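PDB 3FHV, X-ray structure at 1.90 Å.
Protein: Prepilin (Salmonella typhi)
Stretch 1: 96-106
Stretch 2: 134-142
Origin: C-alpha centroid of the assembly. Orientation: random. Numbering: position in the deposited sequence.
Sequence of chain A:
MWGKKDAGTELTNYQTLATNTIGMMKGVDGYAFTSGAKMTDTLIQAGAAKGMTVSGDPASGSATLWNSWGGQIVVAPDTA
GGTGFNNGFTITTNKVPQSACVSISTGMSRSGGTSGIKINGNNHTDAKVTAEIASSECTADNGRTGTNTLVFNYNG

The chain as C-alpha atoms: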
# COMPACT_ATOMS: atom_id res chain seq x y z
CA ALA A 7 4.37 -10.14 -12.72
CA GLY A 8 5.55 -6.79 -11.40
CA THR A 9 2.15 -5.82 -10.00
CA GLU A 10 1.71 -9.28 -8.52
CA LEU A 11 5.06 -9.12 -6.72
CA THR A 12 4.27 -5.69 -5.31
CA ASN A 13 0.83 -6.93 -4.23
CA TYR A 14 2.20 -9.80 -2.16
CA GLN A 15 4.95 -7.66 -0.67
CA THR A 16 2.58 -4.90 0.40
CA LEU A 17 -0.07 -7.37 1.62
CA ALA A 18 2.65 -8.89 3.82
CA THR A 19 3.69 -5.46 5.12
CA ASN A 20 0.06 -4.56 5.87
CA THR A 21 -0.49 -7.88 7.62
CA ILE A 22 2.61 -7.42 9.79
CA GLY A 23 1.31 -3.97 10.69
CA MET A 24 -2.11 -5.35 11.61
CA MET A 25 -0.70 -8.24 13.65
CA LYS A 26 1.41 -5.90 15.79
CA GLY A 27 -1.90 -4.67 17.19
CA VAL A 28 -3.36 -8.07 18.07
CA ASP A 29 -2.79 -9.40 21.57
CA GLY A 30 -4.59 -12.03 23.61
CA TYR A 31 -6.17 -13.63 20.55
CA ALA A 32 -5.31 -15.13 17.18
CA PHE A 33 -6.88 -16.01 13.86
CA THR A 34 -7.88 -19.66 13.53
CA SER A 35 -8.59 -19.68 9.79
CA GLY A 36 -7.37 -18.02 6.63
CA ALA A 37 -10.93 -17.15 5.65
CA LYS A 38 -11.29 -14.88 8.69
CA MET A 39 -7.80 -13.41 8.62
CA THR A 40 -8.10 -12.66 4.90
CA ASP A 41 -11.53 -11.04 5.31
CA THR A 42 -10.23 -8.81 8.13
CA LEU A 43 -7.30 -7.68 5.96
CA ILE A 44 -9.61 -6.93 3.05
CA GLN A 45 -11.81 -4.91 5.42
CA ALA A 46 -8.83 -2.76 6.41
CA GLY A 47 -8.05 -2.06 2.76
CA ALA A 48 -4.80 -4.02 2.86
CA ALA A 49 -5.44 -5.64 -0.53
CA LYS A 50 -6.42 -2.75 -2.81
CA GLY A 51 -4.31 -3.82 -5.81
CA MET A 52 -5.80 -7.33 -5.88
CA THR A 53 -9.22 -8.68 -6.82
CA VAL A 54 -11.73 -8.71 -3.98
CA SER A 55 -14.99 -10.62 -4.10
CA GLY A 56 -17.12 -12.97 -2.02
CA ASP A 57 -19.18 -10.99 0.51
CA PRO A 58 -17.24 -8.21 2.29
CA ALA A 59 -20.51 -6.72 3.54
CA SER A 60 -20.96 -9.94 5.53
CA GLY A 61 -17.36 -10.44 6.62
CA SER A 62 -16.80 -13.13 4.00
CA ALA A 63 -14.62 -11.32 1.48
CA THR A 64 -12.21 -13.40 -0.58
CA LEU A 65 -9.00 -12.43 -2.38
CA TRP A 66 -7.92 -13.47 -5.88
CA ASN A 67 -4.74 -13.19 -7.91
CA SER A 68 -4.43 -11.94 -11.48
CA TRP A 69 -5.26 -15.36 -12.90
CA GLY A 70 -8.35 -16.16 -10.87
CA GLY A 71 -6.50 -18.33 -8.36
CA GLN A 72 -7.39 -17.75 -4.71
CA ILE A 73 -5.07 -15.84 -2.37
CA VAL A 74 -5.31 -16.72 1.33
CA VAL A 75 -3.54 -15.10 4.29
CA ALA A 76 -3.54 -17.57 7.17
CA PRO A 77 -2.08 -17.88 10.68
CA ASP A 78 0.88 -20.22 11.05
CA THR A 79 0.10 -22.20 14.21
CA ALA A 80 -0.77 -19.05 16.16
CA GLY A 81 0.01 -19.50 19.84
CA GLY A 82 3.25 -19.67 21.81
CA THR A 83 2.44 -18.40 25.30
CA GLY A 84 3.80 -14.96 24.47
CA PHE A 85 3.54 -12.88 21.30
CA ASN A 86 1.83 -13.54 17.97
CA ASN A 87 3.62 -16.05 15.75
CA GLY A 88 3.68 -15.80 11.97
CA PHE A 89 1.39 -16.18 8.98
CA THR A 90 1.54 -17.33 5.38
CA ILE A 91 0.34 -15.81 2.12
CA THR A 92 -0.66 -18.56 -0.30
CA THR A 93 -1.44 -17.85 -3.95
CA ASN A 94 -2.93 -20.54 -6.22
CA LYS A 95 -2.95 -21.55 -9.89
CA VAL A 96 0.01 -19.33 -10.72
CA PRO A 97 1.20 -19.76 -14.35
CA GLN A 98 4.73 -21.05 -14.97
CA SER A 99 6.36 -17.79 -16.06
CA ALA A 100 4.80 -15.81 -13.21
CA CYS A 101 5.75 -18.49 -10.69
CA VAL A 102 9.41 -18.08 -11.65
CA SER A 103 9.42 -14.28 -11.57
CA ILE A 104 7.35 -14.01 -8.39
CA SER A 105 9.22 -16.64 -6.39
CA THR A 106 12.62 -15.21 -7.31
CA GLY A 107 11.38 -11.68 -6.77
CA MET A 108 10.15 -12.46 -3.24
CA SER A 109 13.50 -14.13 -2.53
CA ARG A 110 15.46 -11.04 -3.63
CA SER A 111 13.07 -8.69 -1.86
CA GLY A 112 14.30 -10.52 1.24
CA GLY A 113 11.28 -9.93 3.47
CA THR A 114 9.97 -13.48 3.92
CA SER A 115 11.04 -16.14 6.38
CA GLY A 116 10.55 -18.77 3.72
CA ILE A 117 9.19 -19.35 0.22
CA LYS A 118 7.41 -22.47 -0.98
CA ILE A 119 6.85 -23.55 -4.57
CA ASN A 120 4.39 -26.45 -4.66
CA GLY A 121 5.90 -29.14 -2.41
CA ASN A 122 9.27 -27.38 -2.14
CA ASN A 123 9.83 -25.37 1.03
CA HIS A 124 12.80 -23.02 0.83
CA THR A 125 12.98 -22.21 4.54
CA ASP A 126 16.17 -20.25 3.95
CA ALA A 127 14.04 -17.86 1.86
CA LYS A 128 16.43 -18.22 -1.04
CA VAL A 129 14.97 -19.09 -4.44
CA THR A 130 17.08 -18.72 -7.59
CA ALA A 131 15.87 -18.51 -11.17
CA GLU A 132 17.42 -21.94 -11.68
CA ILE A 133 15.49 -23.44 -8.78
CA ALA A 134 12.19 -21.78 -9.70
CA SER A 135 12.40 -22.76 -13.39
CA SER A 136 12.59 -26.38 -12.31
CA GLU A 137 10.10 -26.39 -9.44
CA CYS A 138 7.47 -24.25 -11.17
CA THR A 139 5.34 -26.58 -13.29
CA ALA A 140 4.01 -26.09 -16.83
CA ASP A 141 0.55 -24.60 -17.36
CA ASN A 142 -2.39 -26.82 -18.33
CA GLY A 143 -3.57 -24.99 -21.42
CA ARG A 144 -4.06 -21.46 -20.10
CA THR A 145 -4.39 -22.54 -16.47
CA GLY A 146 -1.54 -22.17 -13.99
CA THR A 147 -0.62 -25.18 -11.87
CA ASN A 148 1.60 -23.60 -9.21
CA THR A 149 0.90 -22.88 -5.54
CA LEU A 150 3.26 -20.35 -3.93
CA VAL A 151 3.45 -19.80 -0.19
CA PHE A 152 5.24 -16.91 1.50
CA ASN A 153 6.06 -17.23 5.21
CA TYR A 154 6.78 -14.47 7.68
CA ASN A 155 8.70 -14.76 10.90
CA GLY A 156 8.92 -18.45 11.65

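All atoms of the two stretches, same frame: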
# COMPACT_ATOMS: atom_id res chain seq x y z
N VAL A 96 -0.90 -20.29 -10.11
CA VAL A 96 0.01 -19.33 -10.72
C VAL A 96 0.65 -19.96 -11.94
O VAL A 96 1.16 -21.08 -11.86
CB VAL A 96 1.12 -18.92 -9.73
CG1 VAL A 96 2.03 -17.89 -10.38
CG2 VAL A 96 0.50 -18.41 -8.44
N PRO A 97 0.62 -19.27 -13.09
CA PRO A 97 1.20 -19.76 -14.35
C PRO A 97 2.70 -19.93 -14.20
O PRO A 97 3.31 -19.29 -13.34
CB PRO A 97 0.83 -18.67 -15.36
CG PRO A 97 -0.45 -18.14 -14.81
CD PRO A 97 -0.19 -18.05 -13.33
N GLN A 98 3.30 -20.75 -15.05
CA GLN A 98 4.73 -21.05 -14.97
C GLN A 98 5.67 -19.85 -14.97
O GLN A 98 6.52 -19.72 -14.09
CB GLN A 98 5.13 -22.02 -16.09
CG GLN A 98 6.33 -22.91 -15.77
CD GLN A 98 7.67 -22.22 -15.97
OE1 GLN A 98 8.71 -22.71 -15.52
NE2 GLN A 98 7.66 -21.09 -16.67
N SER A 99 5.51 -18.97 -15.96
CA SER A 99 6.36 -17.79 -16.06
C SER A 99 6.26 -16.91 -14.83
O SER A 99 7.28 -16.46 -14.29
CB SER A 99 5.98 -16.99 -17.31
OG SER A 99 6.76 -15.81 -17.38
N ALA A 100 5.03 -16.65 -14.38
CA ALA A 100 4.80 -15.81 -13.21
C ALA A 100 5.38 -16.45 -11.96
O ALA A 100 5.94 -15.77 -11.11
CB ALA A 100 3.31 -15.57 -13.03
N CYS A 101 5.23 -17.77 -11.84
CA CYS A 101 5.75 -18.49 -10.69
C CYS A 101 7.26 -18.27 -10.56
O CYS A 101 7.77 -18.08 -9.46
CB CYS A 101 5.45 -19.98 -10.85
SG CYS A 101 6.18 -21.14 -9.64
N VAL A 102 7.97 -18.29 -11.68
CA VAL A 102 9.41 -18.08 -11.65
C VAL A 102 9.78 -16.65 -11.26
O VAL A 102 10.64 -16.44 -10.41
CB VAL A 102 10.05 -18.38 -13.01
CG1 VAL A 102 11.54 -18.04 -12.97
CG2 VAL A 102 9.86 -19.86 -13.36
N SER A 103 9.12 -15.68 -11.87
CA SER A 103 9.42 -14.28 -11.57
C SER A 103 8.99 -13.87 -10.16
O SER A 103 9.68 -13.12 -9.49
CB SER A 103 8.74 -13.37 -12.60
OG SER A 103 7.34 -13.47 -12.49
N ILE A 104 7.83 -14.35 -9.72
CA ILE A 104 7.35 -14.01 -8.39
C ILE A 104 8.17 -14.67 -7.28
O ILE A 104 8.54 -14.01 -6.30
CB ILE A 104 5.87 -14.40 -8.23
CG1 ILE A 104 5.01 -13.61 -9.22
CG2 ILE A 104 5.41 -14.12 -6.80
CD1 ILE A 104 3.57 -14.13 -9.33
N SER A 105 8.46 -15.96 -7.42
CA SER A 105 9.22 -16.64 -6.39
C SER A 105 10.62 -16.05 -6.26
O SER A 105 11.09 -15.80 -5.15
CB SER A 105 9.30 -18.16 -6.68
OG SER A 105 9.99 -18.42 -7.88
N THR A 106 11.29 -15.79 -7.39
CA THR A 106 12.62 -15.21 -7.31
C THR A 106 12.56 -13.78 -6.81
O THR A 106 13.42 -13.34 -6.04
CB THR A 106 13.36 -15.26 -8.67
OG1 THR A 106 12.60 -14.57 -9.67
CG2 THR A 106 13.57 -16.71 -9.09
N ALA A 134 13.57 -22.05 -9.32
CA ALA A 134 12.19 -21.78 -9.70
C ALA A 134 11.82 -22.41 -11.04
O ALA A 134 10.78 -23.06 -11.15
CB ALA A 134 11.94 -20.28 -9.73
N SER A 135 12.66 -22.21 -12.05
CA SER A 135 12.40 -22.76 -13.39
C SER A 135 12.09 -24.25 -13.32
O SER A 135 11.24 -24.76 -14.05
CB SER A 135 13.61 -22.55 -14.30
OG SER A 135 13.87 -21.18 -14.50
N SER A 136 12.79 -24.95 -12.44
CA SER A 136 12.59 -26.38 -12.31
C SER A 136 11.37 -26.74 -11.48
O SER A 136 10.55 -27.56 -11.89
CB SER A 136 13.86 -27.01 -11.72
OG SER A 136 13.72 -28.41 -11.53
N GLU A 137 11.23 -26.10 -10.32
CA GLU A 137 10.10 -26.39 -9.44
C GLU A 137 8.74 -25.87 -9.89
O GLU A 137 7.72 -26.43 -9.53
CB GLU A 137 10.39 -25.89 -8.03
CG GLU A 137 11.63 -26.51 -7.41
CD GLU A 137 11.87 -26.01 -6.01
OE1 GLU A 137 11.28 -24.96 -5.67
OE2 GLU A 137 12.65 -26.63 -5.27
N CYS A 138 8.73 -24.79 -10.66
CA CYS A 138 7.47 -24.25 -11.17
C CYS A 138 7.05 -25.15 -12.32
O CYS A 138 7.82 -25.37 -13.24
CB CYS A 138 7.65 -22.83 -11.69
SG CYS A 138 8.02 -21.57 -10.42
N THR A 139 5.83 -25.67 -12.26
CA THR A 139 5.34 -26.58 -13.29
C THR A 139 4.62 -25.92 -14.46
O THR A 139 4.07 -24.82 -14.34
CB THR A 139 4.42 -27.65 -12.66
OG1 THR A 139 3.45 -27.02 -11.82
CG2 THR A 139 5.24 -28.63 -11.83
N ALA A 140 4.63 -26.59 -15.60
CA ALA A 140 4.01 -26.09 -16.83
C ALA A 140 2.51 -25.84 -16.66
O ALA A 140 1.86 -26.49 -15.85
CB ALA A 140 4.24 -27.08 -17.96
N ASP A 141 1.98 -24.90 -17.43
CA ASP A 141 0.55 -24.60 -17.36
C ASP A 141 -0.22 -25.74 -18.02
O ASP A 141 0.35 -26.52 -18.79
CB ASP A 141 0.18 -23.33 -18.14
CG ASP A 141 0.97 -22.11 -17.71
OD1 ASP A 141 1.28 -21.97 -16.52
OD2 ASP A 141 1.26 -21.27 -18.59
N ASN A 142 -1.51 -25.84 -17.71
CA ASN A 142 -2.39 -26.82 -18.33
C ASN A 142 -3.25 -25.96 -19.25
O ASN A 142 -4.26 -25.40 -18.83
CB ASN A 142 -3.27 -27.52 -17.30
CG ASN A 142 -2.54 -28.65 -16.61
OD1 ASN A 142 -1.77 -29.38 -17.24
ND2 ASN A 142 -2.80 -28.83 -15.32
O HOH W 1 3.37 -19.18 -18.06

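Residues 98-106 form a helix with Pro97 at its N-cap position; its i to i+4 bonding starts with Cys101 N to Pro97 O at 2.9 Å. The second stretch enters as the end of a helix, 134-137, which Cys138 leaves at phi/psi -77/127 before an extended segment. The CA atoms of Val102 and Ala134 lie 5.0 Å apart, those of Gln98 and Ala140 5.4 Å, and those of Pro97 and Asp141 5.7 Å, so the chains run past each other in opposite directions.

The covalent link is the disulfide between Cys101 SG and Cys138 SG, 2.0 Å long with chi3 of -80°, close to the relaxed value near 90° in magnitude. Beside it, Val102 CG2 lies 3.9 Å from Cys138 SG and Val102 CG1 4.0 Å from Ala134 CB, an apolar packing. Ser105 OG, which donates to Cys101 O at 2.7 Å within its own helix, also sits 3.3 Å from Ala134 CB.

At the helix start, where backbone NH groups lack preceding carbonyl partners, Asp141 OD1 accepts from Gln98 N (2.8 Å, 156° at the hydrogen). Asp141 OD2 accepts from a water at 3.0 Å, and that water accepts from Ser99 N at 3.0 Å. Gln98 adds contact through its aliphatic portion, with CG 3.3 Å from Thr139 O.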